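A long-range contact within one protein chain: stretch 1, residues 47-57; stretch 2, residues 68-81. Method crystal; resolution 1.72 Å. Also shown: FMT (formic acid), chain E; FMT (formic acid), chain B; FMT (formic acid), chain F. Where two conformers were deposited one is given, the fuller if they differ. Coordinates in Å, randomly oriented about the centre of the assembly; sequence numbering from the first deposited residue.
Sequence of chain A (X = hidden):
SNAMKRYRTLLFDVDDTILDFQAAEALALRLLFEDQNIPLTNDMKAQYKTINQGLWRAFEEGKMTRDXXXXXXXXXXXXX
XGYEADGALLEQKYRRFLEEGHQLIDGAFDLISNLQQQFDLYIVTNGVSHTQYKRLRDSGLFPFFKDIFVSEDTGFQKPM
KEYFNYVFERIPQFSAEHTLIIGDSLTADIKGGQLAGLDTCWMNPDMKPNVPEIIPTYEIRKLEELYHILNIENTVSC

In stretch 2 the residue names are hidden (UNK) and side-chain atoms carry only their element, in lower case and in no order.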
ATOM      1  N   GLN A  47      -5.012   3.206  19.604  1.00 35.27           N
ATOM      2  CA  GLN A  47      -6.278   2.498  19.316  1.00 35.17           C
ATOM      3  C   GLN A  47      -6.736   2.691  17.867  1.00 34.01           C
ATOM      4  O   GLN A  47      -7.218   1.718  17.249  1.00 34.39           O
ATOM      5  CB  GLN A  47      -7.410   2.860  20.289  1.00 34.44           C
ATOM      6  CG  GLN A  47      -7.210   2.342  21.730  1.00 37.72           C
ATOM      7  CD  GLN A  47      -6.953   0.839  21.880  1.00 42.50           C
ATOM      8  OE1 GLN A  47      -7.752  -0.023  21.462  1.00 42.41           O
ATOM      9  NE2 GLN A  47      -5.835   0.517  22.532  1.00 45.46           N
ATOM     10  N   TYR A  48      -6.573   3.907  17.322  1.00 33.50           N
ATOM     11  CA  TYR A  48      -6.888   4.152  15.908  1.00 34.28           C
ATOM     12  C   TYR A  48      -6.124   3.150  15.040  1.00 33.98           C
ATOM     13  O   TYR A  48      -6.690   2.486  14.139  1.00 32.81           O
ATOM     14  CB  TYR A  48      -6.535   5.582  15.426  1.00 33.87           C
ATOM     15  CG  TYR A  48      -6.696   5.652  13.924  1.00 33.84           C
ATOM     16  CD1 TYR A  48      -7.976   5.659  13.360  1.00 34.26           C
ATOM     17  CD2 TYR A  48      -5.592   5.623  13.065  1.00 34.82           C
ATOM     18  CE1 TYR A  48      -8.165   5.649  11.992  1.00 33.55           C
ATOM     19  CE2 TYR A  48      -5.763   5.631  11.672  1.00 34.36           C
ATOM     20  CZ  TYR A  48      -7.055   5.640  11.140  1.00 33.36           C
ATOM     21  OH  TYR A  48      -7.246   5.653   9.772  1.00 32.74           O
ATOM     22  N   LYS A  49      -4.828   3.024  15.310  1.00 34.11           N
ATOM     23  CA  LYS A  49      -4.025   2.123  14.467  1.00 34.84           C
ATOM     24  C   LYS A  49      -4.499   0.669  14.561  1.00 34.28           C
ATOM     25  O   LYS A  49      -4.574  -0.004  13.524  1.00 34.31           O
ATOM     26  CB  LYS A  49      -2.529   2.267  14.754  1.00 35.89           C
ATOM     27  CG  LYS A  49      -1.976   3.652  14.340  1.00 39.61           C
ATOM     28  CD  LYS A  49      -0.453   3.644  14.321  1.00 46.12           C
ATOM     29  CE  LYS A  49       0.142   4.974  13.862  1.00 48.11           C
ATOM     30  NZ  LYS A  49       0.532   5.848  15.015  1.00 53.97           N
ATOM     31  N   THR A  50      -4.881   0.214  15.758  1.00 33.45           N
ATOM     32  CA  THR A  50      -5.325  -1.161  15.929  1.00 33.93           C
ATOM     33  C   THR A  50      -6.681  -1.381  15.238  1.00 33.57           C
ATOM     34  O   THR A  50      -6.884  -2.403  14.542  1.00 32.59           O
ATOM     35  CB  THR A  50      -5.408  -1.560  17.433  1.00 34.26           C
ATOM     36  OG1 THR A  50      -4.124  -1.334  18.058  1.00 35.27           O
ATOM     37  CG2 THR A  50      -5.793  -3.042  17.576  1.00 33.27           C
ATOM     38  N   ILE A  51      -7.596  -0.433  15.464  1.00 32.10           N
ATOM     39  CA  ILE A  51      -8.922  -0.482  14.837  1.00 31.58           C
ATOM     40  C   ILE A  51      -8.783  -0.463  13.314  1.00 31.46           C
ATOM     41  O   ILE A  51      -9.376  -1.307  12.633  1.00 32.41           O
ATOM     42  CB  ILE A  51      -9.781   0.683  15.260  1.00 30.25           C
ATOM     43  CG1 ILE A  51     -10.226   0.436  16.711  1.00 31.05           C
ATOM     44  CG2 ILE A  51     -11.041   0.825  14.392  1.00 32.86           C
ATOM     45  CD1 ILE A  51     -10.759   1.724  17.479  1.00 31.96           C
ATOM     46  N   ASN A  52      -8.004   0.490  12.810  1.00 30.40           N
ATOM     47  CA  ASN A  52      -7.849   0.665  11.371  1.00 31.53           C
ATOM     48  C   ASN A  52      -7.258  -0.610  10.773  1.00 31.99           C
ATOM     49  O   ASN A  52      -7.760  -1.112   9.732  1.00 30.81           O
ATOM     50  CB  ASN A  52      -6.983   1.884  11.060  1.00 31.83           C
ATOM     51  CG  ASN A  52      -6.900   2.170   9.573  1.00 32.73           C
ATOM     52  OD1 ASN A  52      -7.920   2.284   8.900  1.00 32.77           O
ATOM     53  ND2 ASN A  52      -5.674   2.288   9.055  1.00 34.77           N
ATOM     54  N   GLN A  53      -6.246  -1.163  11.443  1.00 32.04           N
ATOM     55  CA  GLN A  53      -5.608  -2.418  10.964  1.00 32.92           C
ATOM     56  C   GLN A  53      -6.624  -3.575  10.898  1.00 32.53           C
ATOM     57  O   GLN A  53      -6.677  -4.286   9.896  1.00 33.01           O
ATOM     58  CB  GLN A  53      -4.364  -2.800  11.805  1.00 33.27           C
ATOM     59  CG  GLN A  53      -3.770  -4.216  11.568  1.00 39.65           C
ATOM     60  CD  GLN A  53      -3.114  -4.398  10.200  1.00 47.87           C
ATOM     61  OE1 GLN A  53      -2.814  -3.418   9.505  1.00 50.72           O
ATOM     62  NE2 GLN A  53      -2.884  -5.671   9.800  1.00 50.84           N
ATOM     63  N   GLY A  54      -7.436  -3.745  11.939  1.00 31.41           N
ATOM     64  CA  GLY A  54      -8.433  -4.811  11.969  1.00 31.34           C
ATOM     65  C   GLY A  54      -9.485  -4.668  10.880  1.00 31.33           C
ATOM     66  O   GLY A  54      -9.940  -5.661  10.341  1.00 32.19           O
ATOM     67  N   LEU A  55      -9.900  -3.431  10.593  1.00 31.70           N
ATOM     68  CA  LEU A  55     -10.925  -3.199   9.577  1.00 31.07           C
ATOM     69  C   LEU A  55     -10.319  -3.466   8.188  1.00 32.14           C
ATOM     70  O   LEU A  55     -10.936  -4.165   7.386  1.00 31.17           O
ATOM     71  CB  LEU A  55     -11.494  -1.775   9.670  1.00 31.42           C
ATOM     72  CG  LEU A  55     -12.201  -1.410  10.993  1.00 30.30           C
ATOM     73  CD1 LEU A  55     -12.488   0.087  10.997  1.00 31.18           C
ATOM     74  CD2 LEU A  55     -13.491  -2.207  11.156  1.00 31.06           C
ATOM     75  N   TRP A  56      -9.111  -2.965   7.927  1.00 32.47           N
ATOM     76  CA  TRP A  56      -8.481  -3.261   6.607  1.00 32.24           C
ATOM     77  C   TRP A  56      -8.264  -4.758   6.447  1.00 33.28           C
ATOM     78  O   TRP A  56      -8.458  -5.303   5.348  1.00 31.79           O
ATOM     79  CB  TRP A  56      -7.164  -2.487   6.352  1.00 32.59           C
ATOM     80  CG  TRP A  56      -7.404  -1.079   5.979  1.00 32.90           C
ATOM     81  CD1 TRP A  56      -7.618  -0.009   6.872  1.00 35.82           C
ATOM     82  CD2 TRP A  56      -7.553  -0.533   4.665  1.00 32.20           C
ATOM     83  NE1 TRP A  56      -7.848   1.149   6.160  1.00 35.43           N
ATOM     84  CE2 TRP A  56      -7.808   0.856   4.810  1.00 33.66           C
ATOM     85  CE3 TRP A  56      -7.410  -1.068   3.352  1.00 33.64           C
ATOM     86  CZ2 TRP A  56      -7.971   1.716   3.717  1.00 32.24           C
ATOM     87  CZ3 TRP A  56      -7.595  -0.200   2.251  1.00 34.07           C
ATOM     88  CH2 TRP A  56      -7.876   1.179   2.441  1.00 34.40           C
ATOM     89  N   ARG A  57      -7.874  -5.446   7.515  1.00 32.32           N
ATOM     90  CA  ARG A  57      -7.734  -6.904   7.404  1.00 32.16           C
ATOM     91  C   ARG A  57      -9.064  -7.558   7.041  1.00 32.44           C
ATOM     92  O   ARG A  57      -9.101  -8.463   6.201  1.00 31.98           O
ATOM     93  CB  ARG A  57      -7.176  -7.561   8.683  1.00 31.81           C
ATOM     94  CG  ARG A  57      -5.671  -7.310   8.844  1.00 36.10           C
ATOM     95  CD  ARG A  57      -4.843  -8.097   7.779  1.00 38.74           C
ATOM     96  NE  ARG A  57      -5.014  -9.526   8.003  1.00 39.74           N
ATOM     97  CZ  ARG A  57      -5.466 -10.399   7.112  1.00 41.52           C
ATOM     98  NH1 ARG A  57      -5.775 -10.028   5.871  1.00 41.38           N
ATOM     99  NH2 ARG A  57      -5.585 -11.670   7.465  1.00 42.55           N
ATOM    100  N   UNK A  68     -17.007   0.583   3.902  1.00 32.02           N
ATOM    101  CA  UNK A  68     -17.389   0.383   5.311  0.50 32.31           C
ATOM    102  C   UNK A  68     -16.181   0.602   6.212  1.00 32.58           C
ATOM    103  O   UNK A  68     -16.296   1.224   7.263  1.00 32.32           O
ATOM    104  c   UNK A  68     -18.184  -1.254   7.102  0.50 32.84           C
ATOM    105  o   UNK A  68     -19.306  -2.692   8.635  0.50 36.97           O
ATOM    106  c   UNK A  68     -17.987  -1.005   5.582  0.50 32.59           C
ATOM    107  c   UNK A  68     -19.002  -2.478   7.430  0.50 35.15           C
ATOM    108  o   UNK A  68     -19.352  -3.221   6.494  0.50 35.74           O
ATOM    109  N   UNK A  69     -15.016   0.102   5.788  1.00 31.66           N
ATOM    110  CA  UNK A  69     -13.752   0.301   6.539  1.00 31.95           C
ATOM    111  C   UNK A  69     -13.530   1.797   6.771  1.00 32.03           C
ATOM    112  O   UNK A  69     -13.382   2.250   7.934  1.00 31.77           O
ATOM    113  c   UNK A  69     -12.591  -1.815   5.712  1.00 31.40           C
ATOM    114  c   UNK A  69     -12.510  -0.287   5.770  1.00 32.59           C
ATOM    115  c   UNK A  69     -11.167   0.172   6.433  1.00 33.09           C
ATOM    116  N   UNK A  70     -13.519   2.577   5.693  1.00 31.33           N
ATOM    117  CA  UNK A  70     -13.045   3.955   5.825  1.00 32.28           C
ATOM    118  C   UNK A  70     -14.104   4.842   6.469  1.00 32.75           C
ATOM    119  O   UNK A  70     -13.735   5.791   7.162  1.00 32.52           O
ATOM    120  c   UNK A  70     -11.290   3.777   4.002  1.00 33.09           C
ATOM    121  c   UNK A  70     -12.518   4.596   4.530  1.00 31.93           C
ATOM    122  c   UNK A  70     -13.636   4.757   3.482  1.00 32.85           C
ATOM    123  N   UNK A  71     -15.382   4.510   6.246  1.00 32.12           N
ATOM    124  CA  UNK A  71     -16.507   5.308   6.795  1.00 34.10           C
ATOM    125  C   UNK A  71     -16.904   4.933   8.205  1.00 34.03           C
ATOM    126  O   UNK A  71     -17.769   5.601   8.813  1.00 33.38           O
ATOM    127  n   UNK A  71     -17.845   5.566   3.435  1.00 40.03           N
ATOM    128  c   UNK A  71     -17.695   5.321   5.838  1.00 34.30           C
ATOM    129  c   UNK A  71     -17.373   6.064   4.573  1.00 37.27           C
ATOM    130  o   UNK A  71     -16.695   7.085   4.619  1.00 39.89           O
ATOM    131  N   UNK A  72     -16.308   3.871   8.738  1.00 33.14           N
ATOM    132  CA  UNK A  72     -16.588   3.577  10.149  1.00 34.09           C
ATOM    133  C   UNK A  72     -15.415   3.728  11.107  1.00 33.07           C
ATOM    134  O   UNK A  72     -15.636   3.815  12.325  1.00 32.79           O
ATOM    135  c   UNK A  72     -17.252   2.203  10.362  1.00 34.69           C
ATOM    136  c   UNK A  72     -18.593   2.109   9.621  1.00 36.93           C
ATOM    137  o   UNK A  72     -16.397   1.181   9.871  1.00 35.43           O
ATOM    138  N   UNK A  73     -14.183   3.747  10.609  1.00 31.77           N
ATOM    139  CA  UNK A  73     -13.020   3.710  11.509  1.00 30.87           C
ATOM    140  C   UNK A  73     -13.033   4.903  12.483  1.00 30.89           C
ATOM    141  O   UNK A  73     -12.782   4.726  13.690  1.00 30.66           O
ATOM    142  c   UNK A  73     -11.694   3.639  10.736  1.00 29.60           C
ATOM    143  n   UNK A  73     -10.205   5.417   7.686  1.00 31.36           N
ATOM    144  c   UNK A  73      -9.246   5.331   6.760  1.00 31.61           C
ATOM    145  c   UNK A  73     -10.343   4.448   8.765  1.00 30.55           C
ATOM    146  n   UNK A  73      -9.170   6.232   5.793  1.00 31.00           N
ATOM    147  c   UNK A  73     -11.493   4.807   9.755  1.00 30.62           C
ATOM    148  n   UNK A  73      -8.321   4.364   6.864  1.00 31.55           N
ATOM    149  N   UNK A  74     -13.345   6.099  11.990  1.00 30.84           N
ATOM    150  CA  UNK A  74     -13.303   7.280  12.908  1.00 31.18           C
ATOM    151  C   UNK A  74     -14.482   7.359  13.848  1.00 31.60           C
ATOM    152  O   UNK A  74     -14.351   7.873  14.962  1.00 30.40           O
ATOM    153  c   UNK A  74      -9.405   8.793  11.410  1.00 34.08           C
ATOM    154  c   UNK A  74     -11.843   8.674  11.419  1.00 33.61           C
ATOM    155  c   UNK A  74     -10.592   8.581   9.335  1.00 35.09           C
ATOM    156  c   UNK A  74      -9.405   8.680  10.024  1.00 34.54           C
ATOM    157  c   UNK A  74     -13.139   8.599  12.144  1.00 31.47           C
ATOM    158  c   UNK A  74     -11.800   8.565  10.022  1.00 32.45           C
ATOM    159  c   UNK A  74     -10.650   8.783  12.124  1.00 33.71           C
ATOM    160  N   UNK A  75     -15.637   6.860  13.429  1.00 32.94           N
ATOM    161  CA  UNK A  75     -16.755   6.780  14.363  1.00 34.47           C
ATOM    162  C   UNK A  75     -16.526   5.673  15.397  1.00 33.96           C
ATOM    163  O   UNK A  75     -16.840   5.885  16.578  1.00 34.90           O
ATOM    164  c   UNK A  75     -18.106   6.639  13.666  1.00 35.41           C
ATOM    165  o   UNK A  75     -17.997   5.745  12.584  1.00 39.00           O
ATOM    166  N   UNK A  76     -15.962   4.534  14.980  1.00 33.85           N
ATOM    167  CA  UNK A  76     -15.613   3.468  15.964  1.00 32.51           C
ATOM    168  C   UNK A  76     -14.647   3.999  17.022  1.00 30.37           C
ATOM    169  O   UNK A  76     -14.821   3.743  18.223  1.00 31.36           O
ATOM    170  c   UNK A  76     -15.002   2.254  15.262  1.00 32.69           C
ATOM    171  N   UNK A  77     -13.642   4.756  16.586  1.00 29.22           N
ATOM    172  CA  UNK A  77     -12.678   5.326  17.537  1.00 28.78           C
ATOM    173  C   UNK A  77     -13.335   6.376  18.430  1.00 28.73           C
ATOM    174  O   UNK A  77     -13.323   6.256  19.680  1.00 26.79           O
ATOM    175  c   UNK A  77      -9.649   5.584  18.417  1.00 32.31           C
ATOM    176  c   UNK A  77      -9.546   7.500  16.718  1.00 34.28           C
ATOM    177  c   UNK A  77     -11.512   5.957  16.770  1.00 29.23           C
ATOM    178  c   UNK A  77     -10.445   6.634  17.631  1.00 29.23           C
ATOM    179  N   UNK A  78     -13.927   7.410  17.825  1.00 28.28           N
ATOM    180  CA  UNK A  78     -14.441   8.517  18.660  0.50 28.33           C
ATOM    181  C   UNK A  78     -15.622   8.132  19.531  1.00 27.69           C
ATOM    182  O   UNK A  78     -15.748   8.639  20.656  1.00 27.19           O
ATOM    183  c   UNK A  78     -13.917  11.489  16.185  0.50 31.42           C
ATOM    184  c   UNK A  78     -13.519  10.374  17.127  0.50 30.13           C
ATOM    185  c   UNK A  78     -14.749   9.770  17.820  0.50 28.98           C
ATOM    186  c   UNK A  78     -12.497  10.858  18.128  0.50 30.80           C
ATOM    187  N   UNK A  79     -16.477   7.227  19.065  1.00 27.39           N
ATOM    188  CA  UNK A  79     -17.636   6.786  19.880  1.00 28.25           C
ATOM    189  C   UNK A  79     -17.259   6.177  21.255  1.00 26.97           C
ATOM    190  O   UNK A  79     -17.909   6.470  22.284  1.00 26.80           O
ATOM    191  c   UNK A  79     -19.842   5.453  19.721  1.00 34.61           C
ATOM    192  c   UNK A  79     -18.502   5.797  19.083  1.00 28.52           C
ATOM    193  c   UNK A  79     -20.435   4.184  19.109  1.00 42.22           C
ATOM    194  c   UNK A  79     -20.698   4.304  17.632  1.00 46.89           C
ATOM    195  n   UNK A  79     -20.888   2.917  17.083  1.00 51.37           N
ATOM    196  N   UNK A  80     -16.155   5.424  21.296  1.00 27.47           N
ATOM    197  CA  UNK A  80     -15.759   4.747  22.525  1.00 27.74           C
ATOM    198  C   UNK A  80     -15.068   5.713  23.497  1.00 27.90           C
ATOM    199  O   UNK A  80     -14.966   5.434  24.693  1.00 27.13           O
ATOM    200  c   UNK A  80     -13.491   3.824  21.799  1.00 28.22           C
ATOM    201  c   UNK A  80     -12.638   2.537  21.628  1.00 31.64           C
ATOM    202  c   UNK A  80     -14.895   3.514  22.206  1.00 28.35           C
ATOM    203  o   UNK A  80     -13.082   1.469  22.078  1.00 34.36           O
ATOM    204  o   UNK A  80     -11.520   2.634  21.085  1.00 29.98           O
ATOM    205  N   UNK A  81     -14.630   6.858  22.969  1.00 29.23           N
ATOM    206  CA  UNK A  81     -14.139   7.997  23.778  1.00 31.71           C
ATOM    207  C   UNK A  81     -15.252   9.013  24.077  1.00 33.25           C
ATOM    208  O   UNK A  81     -14.995  10.101  24.637  1.00 35.39           O
ATOM    209  c   UNK A  81     -11.354   6.797  22.181  1.00 32.09           C
ATOM    210  c   UNK A  81     -10.945   7.571  24.421  1.00 34.40           C
ATOM    211  c   UNK A  81     -11.682   7.666  23.227  1.00 32.38           C
ATOM    212  c   UNK A  81     -12.868   8.625  23.137  1.00 32.24           C
ATOM    213  c   UNK A  81     -10.314   5.885  22.321  1.00 33.19           C
ATOM    214  o   UNK A  81      -8.538   4.970  23.725  1.00 38.59           O
ATOM    215  c   UNK A  81      -9.585   5.846  23.522  1.00 33.82           C
ATOM    216  c   UNK A  81      -9.895   6.678  24.552  1.00 31.53           C
TER
HETATM  217  C   FMT E 239      -2.791   1.960  10.726  1.00 41.43           C
HETATM  218  O1  FMT E 239      -3.492   2.964  10.685  1.00 40.33           O
HETATM  219  O2  FMT E 239      -3.175   0.868  11.137  1.00 42.79           O
HETATM  220  C   FMT B 236      -6.314   4.789   3.631  1.00 30.45           C
HETATM  221  O1  FMT B 236      -6.403   5.163   4.787  1.00 32.05           O
HETATM  222  O2  FMT B 236      -7.249   4.797   2.850  1.00 29.66           O
HETATM  223  C   FMT F 240     -20.222   2.598   4.218  1.00 51.85           C
HETATM  224  O1  FMT F 240     -20.147   3.640   3.570  1.00 51.60           O
HETATM  225  O2  FMT F 240     -20.425   1.491   3.714  1.00 51.87           O
HETATM  226  O   HOH W   1     -10.300   0.284  20.875  1.00 32.76           O
HETATM  227  O   HOH W   2      -5.267   3.548   6.438  1.00 40.54           O

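Position 68 carries three carbons, the third bearing two oxygens, and its side chain makes no contact with stretch 1: Glu68, an exposed residue outside the contact. At 69 one carbon carries two more, aimed toward the other helix and set over the face of the Trp56 indole; this is Val69, whose CG1 lies 3.6 Å from the centroid of the five-membered ring, a CH-pi contact. Position 70 has the same three-carbon fork, turned sideways near the indole. It is Val70, with CG1 3.9 Å from Trp56 CZ2.

At 71 two carbons, the second carrying one oxygen and one nitrogen, out of reach of stretch 1, fit Asn71, taking the amide nitrogen as donor to a formic acid. At 72 a single carbon holds an oxygen and a carbon, near Leu55. That is Thr72; its OG1 donates to Glu68 O at 2.6 Å and lies 4.2 Å from Leu55 CD1.

Position 73 extends three carbons, a nitrogen, then a carbon with two more nitrogens, a side chain that sits among Tyr48, Asn52, Leu55 and Trp56, its CB 3.6 Å from Leu55 CD1 and its planar end by Asn52, Tyr48 and Trp56. It is Arg73. NH1 donates to Asn52 OD1 at 2.9 Å, while Trp56 NE1, 3.3 Å from NH1, is another donor and makes no bond with it.

At 74 one carbon leads to a bare six-carbon ring near Tyr48: Phe74. Its CB points away, yet the ring comes back to place CE1 3.4 Å from Tyr48 CE1, planes nearly parallel but slid apart. One carbon and one oxygen at 75, out of reach, give Ser75. The lone carbon at 76, near Ile51, is Ala76, CB 4.3 Å from Ile51 CG2.

Four carbons forked at the second, pointing toward Tyr48 and Ile51, make 77 Leu77; CD2 lies 3.8 Å from Tyr48 CB. Position 78 repeats the fork on a side out of reach: Leu78. At 79 four carbons in a row ending in nitrogen, also out of reach, are Lys79. Three carbons ending in two oxygens at 80, near Ile51 and Gln47, are Glu80, OE1 3.8 Å from Ile51 CD1. At 81 one carbon, then a six-carbon ring bearing an oxygen, near Gln47, is Tyr81, OH 3.6 Å from Gln47 CG.

The helices run nearly antiparallel, axes 9.4 Å apart at closest, pairing Leu55 with Val69, Asn52 with Arg73 and Tyr48 with Leu77. Apolar packing fills much of the seam, but its central knob is an arginine, anchored by one direct hydrogen bond across the helices and also bonded to a formic acid. At the exposed end, a water donates to both Gln47 OE1 and Glu80 OE1, at 2.6 and 2.7 Å.

Stretch 2, residues 68-81: EVVNTRFSALLKEY
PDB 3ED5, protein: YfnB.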